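Side-chain contacts in thiol transferase (Phanerochaete chrysosporium, PDB 4F0B), which is a glutathione transferase of the Ure2p type that binds oxidized glutathione and probably works in glutathione-dependent thiol chemistry: residues Leu152-Ser155 with Lys156-Arg160; Val161-Asp164 with Arg165-Arg169; Pro201-Lys204 with Ala205-Glu208; Ala133-Asn137 with Leu138-Glu142. All coordinates share one frame; numbering follows the deposited sequence.

Contact 1: Leu152-Ser155 with Lys156-Arg160; sequences LNES and KRLYR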
# COMPACT_ATOMS: atom_id res chain seq x y z
N LEU A 152 17.72 3.93 6.25
CA LEU A 152 17.76 3.47 7.64
C LEU A 152 17.02 4.45 8.56
O LEU A 152 16.22 4.01 9.40
CB LEU A 152 19.20 3.24 8.09
CG LEU A 152 19.89 1.98 7.58
CD1 LEU A 152 21.35 1.98 8.05
CD2 LEU A 152 19.18 0.72 8.06
N ASN A 153 17.22 5.75 8.36
CA ASN A 153 16.54 6.72 9.20
C ASN A 153 15.05 6.70 8.99
O ASN A 153 14.28 6.81 9.95
CB ASN A 153 17.11 8.11 8.98
CG ASN A 153 18.46 8.27 9.64
OD1 ASN A 153 18.83 7.51 10.55
ND2 ASN A 153 19.23 9.25 9.18
N GLU A 154 14.60 6.58 7.73
CA GLU A 154 13.16 6.52 7.49
C GLU A 154 12.57 5.23 8.07
O GLU A 154 11.46 5.25 8.64
CB GLU A 154 12.87 6.63 5.98
CG GLU A 154 11.40 6.50 5.64
CD GLU A 154 10.49 7.55 6.26
OE1 GLU A 154 10.97 8.58 6.79
OE2 GLU A 154 9.27 7.28 6.21
N SER A 155 13.29 4.11 7.93
CA SER A 155 12.82 2.87 8.57
C SER A 155 12.68 3.05 10.08
O SER A 155 11.68 2.62 10.67
CB SER A 155 13.76 1.71 8.27
OG SER A 155 13.73 1.42 6.86
N LYS A 156 13.66 3.68 10.72
CA LYS A 156 13.57 3.95 12.14
C LYS A 156 12.37 4.82 12.50
O LYS A 156 11.69 4.56 13.49
CB LYS A 156 14.87 4.58 12.68
CG LYS A 156 16.05 3.61 12.70
CD LYS A 156 17.37 4.30 13.04
CE LYS A 156 18.49 3.32 12.81
NZ LYS A 156 19.80 3.95 13.22
N ARG A 157 12.09 5.85 11.70
CA ARG A 157 10.92 6.69 11.94
C ARG A 157 9.64 5.84 11.87
O ARG A 157 8.76 5.97 12.73
CB ARG A 157 10.85 7.85 10.93
CG ARG A 157 9.78 8.88 11.23
CD ARG A 157 9.55 9.80 10.06
NE ARG A 157 8.91 9.09 8.95
CZ ARG A 157 7.61 8.80 8.90
NH1 ARG A 157 6.79 9.21 9.87
NH2 ARG A 157 7.12 8.15 7.85
N LEU A 158 9.53 5.01 10.85
CA LEU A 158 8.35 4.15 10.70
C LEU A 158 8.23 3.15 11.84
O LEU A 158 7.10 2.91 12.34
CB LEU A 158 8.44 3.43 9.37
CG LEU A 158 8.22 4.33 8.14
CD1 LEU A 158 8.76 3.62 6.90
CD2 LEU A 158 6.73 4.71 7.96
N TYR A 159 9.36 2.57 12.26
CA TYR A 159 9.31 1.66 13.41
C TYR A 159 8.99 2.37 14.72
O TYR A 159 8.42 1.73 15.60
CB TYR A 159 10.58 0.77 13.49
CG TYR A 159 10.45 -0.41 12.56
CD1 TYR A 159 10.91 -0.38 11.25
CD2 TYR A 159 9.80 -1.57 12.98
CE1 TYR A 159 10.79 -1.48 10.42
CE2 TYR A 159 9.66 -2.67 12.12
CZ TYR A 159 10.19 -2.62 10.87
OH TYR A 159 10.05 -3.72 10.02
N ARG A 160 9.29 3.67 14.83
CA ARG A 160 8.91 4.39 16.03
C ARG A 160 7.39 4.57 16.03
O ARG A 160 6.74 4.43 17.10
CB ARG A 160 9.60 5.76 16.04
CG ARG A 160 9.23 6.60 17.29
CD ARG A 160 9.70 5.94 18.60
NE ARG A 160 11.15 5.69 18.56
CZ ARG A 160 11.75 4.68 19.19
NH1 ARG A 160 11.06 3.83 19.94
NH2 ARG A 160 13.08 4.54 19.09
O HOH W 1 20.33 5.50 10.87
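An i to i+3 salt bridge on one turn of helix 145-166, in the all-helical part of the glutathione transferase fold, joins Glu-154 to Arg-157. The two side chains run alongside each other, and the arginine grips side-on: NE reaches Glu-154 OE1 at 3.0 Å, while Arg-157 NH2 meets Glu-154 OE2 at 2.8 Å. Both oxygens are approached on their syn side and lie close to the guanidinium plane, although the carboxylate is turned 33° from it. Glu-154 leaves with CG opposite the backbone N (chi1 177°) and bends at chi2, which brings its carboxylate back toward Arg-157; the same bend sets OE2 3.7 Å from Leu-158 CG. Lys-156 stretches past the carbonyl of Leu-152, its CG 3.3 Å from Leu-152 O, and a water links its NZ to Asn-153 OD1. Glu-154 also pairs with Arg-70 of the second subunit, and Arg-157 bonds Asn-68 there. A lysine in place of Glu-154 would probably leave Arg-157 and that Arg-70 without their carboxylate and set like charges together. Leu-158 packs on Phe-121 of helix 109-139 and on Asn-68 of the second subunit, while Tyr-159 reaches inward to Gln-130 of helix 109-139 and Trp-186 of helix 178-187.

Contact 2: Val161-Asp164 with Arg165-Arg169; sequences VLDD and RLKGR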
# COMPACT_ATOMS: atom_id res chain seq x y z
N VAL A 161 6.80 4.85 14.87
CA VAL A 161 5.34 4.89 14.77
C VAL A 161 4.75 3.54 15.23
O VAL A 161 3.80 3.49 16.04
CB VAL A 161 4.88 5.19 13.33
CG1 VAL A 161 3.34 5.06 13.20
CG2 VAL A 161 5.33 6.63 12.91
N LEU A 162 5.30 2.43 14.75
CA LEU A 162 4.77 1.10 15.12
C LEU A 162 4.99 0.84 16.62
O LEU A 162 4.07 0.32 17.31
CB LEU A 162 5.45 0.03 14.27
CG LEU A 162 4.99 -1.39 14.55
CD1 LEU A 162 3.51 -1.55 14.19
CD2 LEU A 162 5.83 -2.30 13.67
N ASP A 163 6.18 1.19 17.13
CA ASP A 163 6.48 0.95 18.54
C ASP A 163 5.50 1.72 19.44
O ASP A 163 4.97 1.17 20.44
CB ASP A 163 7.93 1.34 18.85
CG ASP A 163 8.38 0.74 20.16
OD1 ASP A 163 8.80 -0.46 20.14
OD2 ASP A 163 8.32 1.47 21.19
N ASP A 164 5.23 2.98 19.12
CA ASP A 164 4.30 3.78 19.91
C ASP A 164 2.87 3.21 19.83
O ASP A 164 2.16 3.17 20.84
CB ASP A 164 4.32 5.24 19.44
CG ASP A 164 5.55 5.99 19.87
OD1 ASP A 164 6.24 5.56 20.80
OD2 ASP A 164 5.79 7.09 19.29
N ARG A 165 2.48 2.72 18.66
CA ARG A 165 1.19 2.06 18.52
C ARG A 165 1.12 0.83 19.41
O ARG A 165 0.07 0.55 20.02
CB ARG A 165 0.93 1.65 17.07
CG ARG A 165 -0.35 0.83 16.84
CD ARG A 165 -1.61 1.55 17.21
NE ARG A 165 -2.75 0.64 17.18
CZ ARG A 165 -4.01 1.03 17.35
NH1 ARG A 165 -4.30 2.31 17.48
NH2 ARG A 165 -4.99 0.11 17.34
N LEU A 166 2.20 0.07 19.51
CA LEU A 166 2.18 -1.15 20.28
C LEU A 166 2.28 -0.90 21.80
O LEU A 166 2.06 -1.84 22.58
CB LEU A 166 3.26 -2.11 19.79
CG LEU A 166 2.94 -2.77 18.44
CD1 LEU A 166 4.22 -3.43 17.92
CD2 LEU A 166 1.85 -3.84 18.61
N LYS A 167 2.65 0.31 22.25
CA LYS A 167 2.63 0.58 23.67
C LYS A 167 1.25 0.26 24.26
O LYS A 167 0.22 0.69 23.74
CB LYS A 167 3.04 2.04 23.96
CG LYS A 167 4.52 2.26 23.79
CD LYS A 167 4.94 3.67 24.20
CE LYS A 167 6.47 3.73 24.12
NZ LYS A 167 7.06 4.98 24.73
N GLY A 168 1.25 -0.54 25.33
CA GLY A 168 0.01 -0.93 26.01
C GLY A 168 -0.69 -2.06 25.30
O GLY A 168 -1.79 -2.42 25.74
N ARG A 169 -0.10 -2.62 24.24
CA ARG A 169 -0.78 -3.65 23.45
C ARG A 169 0.12 -4.87 23.26
O ARG A 169 1.34 -4.79 23.45
CB ARG A 169 -1.14 -3.08 22.04
CG ARG A 169 -1.99 -1.83 22.09
CD ARG A 169 -2.49 -1.50 20.70
NE ARG A 169 -3.38 -0.36 20.70
CZ ARG A 169 -4.69 -0.41 20.79
NH1 ARG A 169 -5.35 -1.59 20.86
NH2 ARG A 169 -5.36 0.74 20.77
O HOH W 2 -0.12 2.49 22.01
O HOH W 3 6.54 7.10 23.03
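The backbone N-H of Lys-167 is shared by two carbonyls near the C-terminal end of helix 145-166. Asp-164 O accepts it at 3.2 Å from above its carbonyl plane, and Asp-163 O takes a weak bond from the same Lys-167 N. A type II turn from Leu-166 to Arg-169 follows, with Gly-168 at positive phi (81°) and Arg-169 N bonded to Leu-166 O at 2.8 Å. On the outer side Asp-164 and Lys-167 run side by side. With OD1 4.1 Å from Lys-167 NZ the charges stop short of a salt bridge; a water closes the interval, giving a proton to Asp-164 OD1 at 2.7 Å and accepting from Lys-167 NZ at 2.8 Å. On the buried side Leu-162 CG meets Leu-166 CD1 at 4.0 Å, and Leu-166 goes on to pack against Trp-206 of helix 201-211. Asp-163 is turned to that helix too, bonding Val-203 N and Asn-202 ND2. Arg-165 NH2 lies over the Arg-169 guanidinium face and bonds Ile-172 O. The chemistry thus divides: the aspartate nearer the core is held by direct bonds, whereas the exposed one is coupled to its lysine through water, an attraction probably weakened by solvent.

Contact 3: Pro201-Lys204 with Ala205-Glu208; sequences PNVK and AWVE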
# COMPACT_ATOMS: atom_id res chain seq x y z
N PRO A 201 11.41 -1.51 21.81
CA PRO A 201 11.17 -2.70 22.64
C PRO A 201 9.75 -3.26 22.51
O PRO A 201 9.54 -4.46 22.72
CB PRO A 201 11.45 -2.21 24.07
CG PRO A 201 11.15 -0.73 24.01
CD PRO A 201 11.65 -0.31 22.63
N ASN A 202 8.78 -2.43 22.10
CA ASN A 202 7.46 -2.97 21.83
C ASN A 202 7.42 -3.77 20.54
O ASN A 202 6.86 -4.87 20.50
CB ASN A 202 6.42 -1.85 21.88
CG ASN A 202 6.39 -1.16 23.25
OD1 ASN A 202 5.78 -1.67 24.19
ND2 ASN A 202 7.09 -0.04 23.37
N VAL A 203 8.08 -3.25 19.51
CA VAL A 203 8.20 -4.02 18.28
C VAL A 203 8.96 -5.31 18.56
O VAL A 203 8.58 -6.36 18.07
CB VAL A 203 8.94 -3.20 17.21
CG1 VAL A 203 9.18 -4.08 15.95
CG2 VAL A 203 8.16 -1.95 16.84
N LYS A 204 10.02 -5.24 19.37
CA LYS A 204 10.83 -6.43 19.61
C LYS A 204 10.00 -7.54 20.26
O LYS A 204 10.05 -8.71 19.81
CB LYS A 204 12.03 -6.08 20.49
CG LYS A 204 13.06 -7.21 20.61
CD LYS A 204 14.13 -6.87 21.65
CE LYS A 204 15.22 -7.95 21.69
NZ LYS A 204 16.24 -7.76 22.77
N ALA A 205 9.24 -7.20 21.30
CA ALA A 205 8.44 -8.22 22.01
C ALA A 205 7.33 -8.77 21.12
O ALA A 205 6.92 -9.93 21.25
CB ALA A 205 7.86 -7.63 23.32
N TRP A 206 6.82 -7.92 20.24
CA TRP A 206 5.78 -8.32 19.29
C TRP A 206 6.33 -9.29 18.23
O TRP A 206 5.71 -10.33 17.95
CB TRP A 206 5.15 -7.05 18.72
CG TRP A 206 4.31 -7.15 17.49
CD1 TRP A 206 2.95 -7.36 17.41
CD2 TRP A 206 4.76 -6.91 16.17
NE1 TRP A 206 2.54 -7.27 16.10
CE2 TRP A 206 3.64 -7.02 15.31
CE3 TRP A 206 6.00 -6.61 15.62
CZ2 TRP A 206 3.74 -6.87 13.90
CZ3 TRP A 206 6.12 -6.48 14.24
CH2 TRP A 206 4.99 -6.59 13.39
N VAL A 207 7.53 -9.01 17.70
CA VAL A 207 8.18 -9.95 16.79
C VAL A 207 8.39 -11.29 17.49
O VAL A 207 8.10 -12.33 16.91
CB VAL A 207 9.56 -9.39 16.30
CG1 VAL A 207 10.38 -10.51 15.61
CG2 VAL A 207 9.34 -8.19 15.35
N GLU A 208 8.86 -11.27 18.73
CA GLU A 208 9.13 -12.51 19.45
C GLU A 208 7.86 -13.33 19.67
O GLU A 208 7.88 -14.58 19.47
CB GLU A 208 9.83 -12.18 20.75
CG GLU A 208 11.25 -11.70 20.51
CD GLU A 208 11.96 -11.17 21.75
OE1 GLU A 208 11.31 -11.00 22.80
OE2 GLU A 208 13.18 -10.92 21.65
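Local packing between successive turns of helix 201-211 brings Val-203 against Trp-206 and Val-207 near the start of that helix, on the side turned into the helical core. Val-203 supplies a single branch: CG1 lies 4.1 Å from Trp-206 CE3, on the benzene part of the indole, and 4.2 Å from Val-207 CG2. That branch stands opposite the backbone N (chi1 175°), which carries it along the helix toward both later residues. The carbonyl of Val-203 is used twice. Its oxygen receives Val-207 N at 2.9 Å in a nearly straight helical bond, and it also sits at the edge of the indole, in the ring plane, 3.6 Å from Trp-206 CE3. At the other end of the indole, NE1 bonds Asp-180, which satisfies the polar end of a buried tryptophan.

In the helical domain of this glutathione transferase fold, helix 201-211 lies between helices 145-166 and 178-187: Val-203 packs on Tyr-159 of the first, while Trp-206 touches Ile-183 and Val-207 packs on Phe-184 of the second.

The outward side carries charge. In the conformer described, Lys-204, fully extended, passes across Glu-208, so that the closest approach is by its aliphatic part, CE standing 3.6 Å from Glu-208 OE2. Lys-204 NZ is 4.5 Å from that Glu-208 oxygen, too far for a salt bridge; the ammonium group pairs with Asp-198. The Glu-208 chain runs extended past the Lys-204 carbonyl, CG lying 3.3 Å from Lys-204 O.

Contact 4: Ala133-Asn137 with Leu138-Glu142; sequences ANHFN and LYAPE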
# COMPACT_ATOMS: atom_id res chain seq x y z
N ALA A 133 16.21 0.44 2.20
CA ALA A 133 17.34 0.29 3.11
C ALA A 133 18.11 -1.00 2.84
O ALA A 133 19.33 -1.00 2.76
CB ALA A 133 16.85 0.31 4.56
N ASN A 134 17.37 -2.09 2.61
CA ASN A 134 18.04 -3.34 2.29
C ASN A 134 18.77 -3.21 0.97
O ASN A 134 19.91 -3.68 0.85
CB ASN A 134 17.00 -4.45 2.16
CG ASN A 134 16.52 -4.97 3.50
OD1 ASN A 134 17.01 -4.56 4.56
ND2 ASN A 134 15.54 -5.88 3.45
N HIS A 135 18.14 -2.56 -0.01
CA HIS A 135 18.84 -2.42 -1.29
C HIS A 135 20.19 -1.71 -1.11
O HIS A 135 21.23 -2.23 -1.49
CB HIS A 135 18.03 -1.65 -2.32
CG HIS A 135 18.76 -1.55 -3.62
ND1 HIS A 135 18.90 -2.65 -4.45
CD2 HIS A 135 19.48 -0.55 -4.18
CE1 HIS A 135 19.65 -2.31 -5.48
NE2 HIS A 135 20.02 -1.05 -5.34
N PHE A 136 20.18 -0.54 -0.49
CA PHE A 136 21.42 0.23 -0.40
C PHE A 136 22.43 -0.35 0.60
O PHE A 136 23.63 -0.29 0.36
CB PHE A 136 21.11 1.70 -0.11
CG PHE A 136 20.55 2.43 -1.29
CD1 PHE A 136 21.37 2.79 -2.36
CD2 PHE A 136 19.19 2.71 -1.34
CE1 PHE A 136 20.84 3.47 -3.48
CE2 PHE A 136 18.65 3.37 -2.44
CZ PHE A 136 19.47 3.75 -3.51
N ASN A 137 21.93 -0.92 1.69
CA ASN A 137 22.84 -1.39 2.72
C ASN A 137 23.37 -2.80 2.43
O ASN A 137 24.48 -3.12 2.84
CB ASN A 137 22.13 -1.36 4.07
CG ASN A 137 23.09 -1.35 5.24
OD1 ASN A 137 24.20 -0.83 5.14
ND2 ASN A 137 22.65 -1.91 6.36
N LEU A 138 22.59 -3.61 1.74
CA LEU A 138 22.91 -5.03 1.62
C LEU A 138 23.23 -5.46 0.19
O LEU A 138 24.03 -6.37 0.01
CB LEU A 138 21.75 -5.92 2.13
CG LEU A 138 21.15 -5.59 3.51
CD1 LEU A 138 19.98 -6.56 3.88
CD2 LEU A 138 22.20 -5.63 4.59
N TYR A 139 22.57 -4.87 -0.81
CA TYR A 139 22.60 -5.49 -2.15
C TYR A 139 23.21 -4.64 -3.26
O TYR A 139 23.69 -5.20 -4.24
CB TYR A 139 21.19 -5.93 -2.56
CG TYR A 139 20.59 -6.95 -1.62
CD1 TYR A 139 21.21 -8.18 -1.44
CD2 TYR A 139 19.45 -6.67 -0.91
CE1 TYR A 139 20.66 -9.13 -0.57
CE2 TYR A 139 18.90 -7.58 -0.04
CZ TYR A 139 19.52 -8.81 0.13
OH TYR A 139 18.98 -9.74 0.99
N ALA A 140 23.16 -3.31 -3.13
CA ALA A 140 23.67 -2.44 -4.21
C ALA A 140 25.15 -2.68 -4.45
O ALA A 140 25.89 -2.89 -3.48
CB ALA A 140 23.45 -0.97 -3.87
N PRO A 141 25.60 -2.62 -5.72
CA PRO A 141 26.99 -2.86 -6.12
C PRO A 141 27.90 -1.69 -5.79
O PRO A 141 29.12 -1.79 -5.97
CB PRO A 141 26.89 -3.04 -7.64
CG PRO A 141 25.68 -2.31 -8.06
CD PRO A 141 24.71 -2.51 -6.90
N GLU A 142 27.32 -0.60 -5.32
CA GLU A 142 28.14 0.48 -4.76
C GLU A 142 27.55 0.96 -3.43
O GLU A 142 26.34 0.94 -3.24
CB GLU A 142 28.32 1.63 -5.75
CG GLU A 142 27.04 2.32 -6.20
CD GLU A 142 27.28 3.38 -7.29
OE1 GLU A 142 27.44 3.02 -8.47
OE2 GLU A 142 27.28 4.59 -6.97
O HOH W 4 24.56 1.82 -1.30
O HOH W 5 25.29 -2.56 -0.59
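Backbone N-H groups of Leu-138, Tyr-139 and Ala-140 are received by the carbonyls of Asn-134 and His-135. His-135 O accepts two of them: Ala-140 N at 2.8 Å, nearly in line with the carbonyl, and Tyr-139 N at 3.0 Å from above its plane. Asn-134 O takes Leu-138 N at 2.8 Å, with a weak second bond from Tyr-139 N. The bond spanning five residues belongs to a wider, pi-type turn that ends helix 109-139, after which Ala-140 leaves helical geometry. Two waters donate to Phe-136 O and tie it to Ala-140 O and Glu-142 O beyond the helix. Among van der Waals contacts, Leu-138 runs alongside Asn-134, its CD1 3.6 Å from Asn-134 OD1, an oxygen bonded to Thr-193; Leu-138 CB lies over one face of the Tyr-139 ring. With a glycine at Leu-138, a gap would probably open beside Asn-134, and the tyrosine ring is likely to lose its cover on that face. Ala-140 offers its CA over a face of the His-135 imidazole, with CB 3.7 Å from His-135 NE2. That nitrogen bonds Tyr-146 OH of the second subunit, and the histidine side chain comes within about 4 Å of bound oxidized glutathione.

How the contacts relate
Along the chain the order is contact 4, contact 1, contact 2, contact 3, all in the helical region characteristic of glutathione transferases. Contacts 1 and 2 follow one another on helix 145-166, their centres about 14 Å apart. Contact 4 closes the preceding helix 109-139 and meets contact 1 through Ala-133, which packs against Leu-152 and Ser-155. Contact 3, on helix 201-211, lies about 10 Å from contact 2 between centres and also touches contact 1. Contacts 2 and 4 are the farthest apart, about 29 Å between centres. Helix 145-166 thus runs from the region near the ligand and second subunit, where contacts 1 and 4 lie, to the packing against helix 201-211 at contact 2.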